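Local coordinates for GTPase activator-like protein (Chaetomium thermophilum, PDB 6SSH) that probably acts as a GTPase activator, this chain being the Rap/ran-GAP type catalytic domain of a TSC2-like protein, at residues K113-R116 / F117-P121; M94-R97 / H98-N101. All coordinates share one frame; numbering follows the deposited sequence. Where two conformers were deposited one is given.

Interaction 1: residues K113-R116 / F117-P121. With EDO (1,2-ethanediol), chain D.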
# COMPACT_ATOMS: atom_id res chain seq x y z
N LYS A 113 -14.51 8.56 4.63
CA LYS A 113 -14.10 9.96 4.67
C LYS A 113 -13.07 10.21 3.57
O LYS A 113 -12.39 9.28 3.11
CB LYS A 113 -13.51 10.31 6.03
CG LYS A 113 -14.42 9.96 7.23
CD LYS A 113 -13.70 10.15 8.57
CE LYS A 113 -14.60 9.80 9.77
NZ LYS A 113 -15.73 10.76 9.94
N PRO A 114 -12.89 11.45 3.17
CA PRO A 114 -11.84 11.73 2.19
C PRO A 114 -10.48 11.49 2.82
O PRO A 114 -10.23 11.81 3.99
CB PRO A 114 -12.02 13.22 1.90
CG PRO A 114 -13.41 13.49 2.25
CD PRO A 114 -13.71 12.65 3.45
N PHE A 115 -9.58 10.91 2.03
CA PHE A 115 -8.24 10.66 2.57
C PHE A 115 -7.47 11.95 2.73
O PHE A 115 -7.40 12.75 1.78
CB PHE A 115 -7.46 9.74 1.63
CG PHE A 115 -6.05 9.49 2.10
CD1 PHE A 115 -5.79 8.74 3.25
CD2 PHE A 115 -4.97 10.06 1.46
CE1 PHE A 115 -4.49 8.56 3.72
CE2 PHE A 115 -3.69 9.85 1.94
CZ PHE A 115 -3.46 9.12 3.06
N ARG A 116 -6.91 12.18 3.91
CA ARG A 116 -6.15 13.39 4.18
C ARG A 116 -4.68 13.14 3.87
O ARG A 116 -4.08 12.14 4.35
CB ARG A 116 -6.29 13.82 5.64
CG ARG A 116 -7.72 14.09 6.04
CD ARG A 116 -8.38 15.03 5.06
NE ARG A 116 -9.77 15.31 5.37
CZ ARG A 116 -10.54 16.08 4.62
NH1 ARG A 116 -10.05 16.61 3.51
NH2 ARG A 116 -11.80 16.31 4.96
N PHE A 117 -4.06 14.05 3.14
CA PHE A 117 -2.69 13.86 2.69
C PHE A 117 -1.71 13.78 3.85
O PHE A 117 -0.68 13.10 3.74
CB PHE A 117 -2.30 15.00 1.72
CG PHE A 117 -0.98 14.81 1.08
CD1 PHE A 117 -0.81 13.86 0.08
CD2 PHE A 117 0.10 15.59 1.44
CE1 PHE A 117 0.43 13.67 -0.52
CE2 PHE A 117 1.34 15.42 0.84
CZ PHE A 117 1.51 14.44 -0.14
N ASP A 118 -2.03 14.39 4.98
CA ASP A 118 -1.15 14.45 6.13
C ASP A 118 -1.42 13.34 7.17
O ASP A 118 -0.95 13.41 8.29
CB ASP A 118 -1.20 15.84 6.79
CG ASP A 118 -2.55 16.16 7.37
OD1 ASP A 118 -3.52 15.43 7.13
OD2 ASP A 118 -2.66 17.20 8.06
N THR A 119 -2.16 12.30 6.74
CA THR A 119 -2.51 11.18 7.63
C THR A 119 -1.32 10.46 8.22
O THR A 119 -1.39 10.03 9.37
CB THR A 119 -3.47 10.18 6.96
OG1 THR A 119 -4.65 10.88 6.58
CG2 THR A 119 -3.87 9.06 7.92
N PHE A 120 -0.20 10.34 7.47
CA PHE A 120 0.91 9.51 7.88
C PHE A 120 2.17 10.37 7.77
O PHE A 120 2.99 10.21 6.85
CB PHE A 120 1.06 8.29 6.96
CG PHE A 120 -0.17 7.47 6.83
CD1 PHE A 120 -0.61 6.64 7.88
CD2 PHE A 120 -0.88 7.44 5.67
CE1 PHE A 120 -1.76 5.87 7.69
CE2 PHE A 120 -2.00 6.67 5.49
CZ PHE A 120 -2.45 5.92 6.52
N PRO A 121 2.35 11.31 8.68
CA PRO A 121 3.42 12.30 8.51
C PRO A 121 4.82 11.68 8.34
O PRO A 121 5.29 10.85 9.08
CB PRO A 121 3.34 13.18 9.77
CG PRO A 121 2.38 12.49 10.69
CD PRO A 121 1.56 11.52 9.91
C1 EDO D . -9.29 9.13 6.49
O1 EDO D . -10.12 9.50 7.59
C2 EDO D . -7.88 9.38 6.93
O2 EDO D . -7.19 10.09 5.92

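Interaction 2: residues M94-R97 / H98-N101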
# COMPACT_ATOMS: atom_id res chain seq x y z
N MET A 94 7.00 -0.13 14.76
CA MET A 94 7.58 -1.17 13.93
C MET A 94 6.91 -1.22 12.53
O MET A 94 7.54 -1.64 11.57
CB MET A 94 7.61 -2.51 14.64
CG MET A 94 8.47 -2.53 15.88
SD MET A 94 10.18 -2.12 15.52
CE MET A 94 10.83 -2.43 17.09
N LYS A 95 5.65 -0.78 12.43
CA LYS A 95 5.00 -0.67 11.10
C LYS A 95 5.35 0.66 10.47
O LYS A 95 5.63 0.71 9.26
CB LYS A 95 3.51 -0.78 11.23
CG LYS A 95 3.05 -2.05 11.94
CD LYS A 95 1.58 -2.36 11.66
CE LYS A 95 0.99 -3.43 12.59
NZ LYS A 95 -0.35 -3.89 12.15
N LYS A 96 5.35 1.75 11.22
CA LYS A 96 5.65 3.09 10.70
C LYS A 96 7.00 3.14 10.08
O LYS A 96 7.24 3.90 9.10
CB LYS A 96 5.45 4.17 11.76
CG LYS A 96 5.63 5.59 11.38
CD LYS A 96 4.71 6.05 10.26
CE LYS A 96 4.99 7.46 9.74
NZ LYS A 96 4.69 8.50 10.72
N ARG A 97 7.97 2.38 10.60
CA ARG A 97 9.33 2.47 10.09
C ARG A 97 9.38 2.03 8.63
O ARG A 97 10.30 2.49 7.91
CB ARG A 97 10.34 1.67 10.93
CG ARG A 97 10.32 0.15 10.65
CD ARG A 97 11.30 -0.55 11.61
NE ARG A 97 11.80 -1.81 11.07
CZ ARG A 97 11.20 -2.96 11.22
NH1 ARG A 97 11.76 -4.02 10.71
NH2 ARG A 97 10.02 -3.10 11.78
N HIS A 98 8.47 1.18 8.22
CA HIS A 98 8.42 0.79 6.80
C HIS A 98 7.72 1.84 5.98
O HIS A 98 8.32 2.43 5.09
CB HIS A 98 7.76 -0.56 6.63
CG HIS A 98 8.42 -1.64 7.39
ND1 HIS A 98 9.69 -2.06 7.07
CD2 HIS A 98 7.98 -2.42 8.39
CE1 HIS A 98 10.02 -3.03 7.93
NE2 HIS A 98 9.01 -3.25 8.74
N ILE A 99 6.46 2.11 6.28
CA ILE A 99 5.70 3.03 5.41
C ILE A 99 6.21 4.45 5.51
O ILE A 99 6.18 5.16 4.48
CB ILE A 99 4.18 2.89 5.61
CG1 ILE A 99 3.83 3.35 7.01
CG2 ILE A 99 3.72 1.43 5.26
CD1 ILE A 99 3.08 4.58 7.02
N GLY A 100 6.77 4.88 6.61
CA GLY A 100 7.31 6.22 6.73
C GLY A 100 8.58 6.43 5.97
O GLY A 100 8.97 7.56 5.69
N ASN A 101 9.22 5.33 5.55
CA ASN A 101 10.45 5.39 4.76
C ASN A 101 10.23 4.96 3.31
O ASN A 101 11.20 4.80 2.59
CB ASN A 101 11.55 4.57 5.44
CG ASN A 101 12.12 5.33 6.60
OD1 ASN A 101 12.75 6.38 6.45
ND2 ASN A 101 11.82 4.84 7.80

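Interaction 1: residues K113-R116 / F117-P121
Thr119 returns to the backbone of Arg116 across a type I beta turn in the loop between strands 104-109 and 127-134, and the carbonyl of Arg116 receives two hydrogen bonds there. The amide closes the turn, with Thr119 N 3.1 Å from Arg116 O and approaching from above the carbonyl plane. The hydroxyl Thr119 OG1 donates to the same Arg116 O at 2.6 Å, tilted only slightly from that plane. Thr119 can do this because OG1 lies beside its backbone N (chi1 -59°).

A bound ethanediol, probably from the crystallisation liquor, donates from O2 to Thr119 OG1 at 2.7 Å and takes an almost straight bond (175°) from Arg116 N at 2.9 Å. The diol is also hydrogen-bonded to Gln14 O.

The apolar contact belongs to the phenylalanines. Phe115 CE1 meets Phe120 CE2 at 3.6 Å, rim to rim, the ring planes inclined at 31°. Tyr128 meets Phe115 edge-to-face, Thr119 CG2 sits over one face of Phe120, and Thr119 and Phe120 touch Ile20 of helix 17-21.

In this crystal the hydroxyl both donates and accepts, which should fix its rotation; within the protein, the oxygen accepting two hydrogen bonds ties the turn's first residue to its last.

Interaction 2: residues M94-R97 / H98-N101
Arg97 and His98 run side by side and point the same way, the aliphatic part of the arginine lying over the imidazole. Arg97 CG stands 4.0 Å from the centroid of the His98 ring, almost exactly on the ring normal, a CH-pi contact. Further out the guanidinium, its plane turned 51° from the ring, presents one face to His98 NE2, which lies 3.3 Å from Arg97 CZ. That approach is no hydrogen bond: Arg97 NH2 and His98 NE2 both turn to Asp60 OD1, one by a salt bridge and the other by a hydrogen bond. Arg97 gets there by setting CG between its backbone N and carbonyl carbon (chi1 79°) and extending from CG to NE; NH2 also makes a weak bond to Met94 O.

The pair rides on helix 93-99. Rap-type GAPs use an asparagine thumb carried by a helix, and Asn101, at the C-terminal end of residues 94-101 in the sequence His-Ile-Gly-Asn, is consistent with that place. Here its amide folds back on the helix: Asn101 ND2 donates to Arg97 O at 2.8 Å, almost straight and with the acceptor in the amide plane. Gly100 N donates to Lys96 O at 2.7 Å.

On another flank the side chains of Lys96 and Ile99 cross at about a right angle, Lys96 CD 3.9 Å from Ile99 CD1, and the lysine ammonium continues to a salt bridge with Glu17 of helix 17-21.

Along the chain interaction 2 comes first, in residues 94-101, which include most of helix 93-99; strand 104-109 of the mixed sheet follows, and interaction 1 lies in the loop leading from that strand to its parallel neighbour 127-134. Their centres are about 16 Å apart, yet their ends meet: Lys96 NZ lies 2.9 Å from Pro121 O, a probable hydrogen bond, and Phe120 CB packs on Ile99 CD1 at 4.2 Å. Helix 17-21 is common ground, Glu17 pairing with Lys96 and touching Phe120. The loop thus lies against the segment that carries Asn101, the probable asparagine thumb, within one Rap/ran-GAP domain.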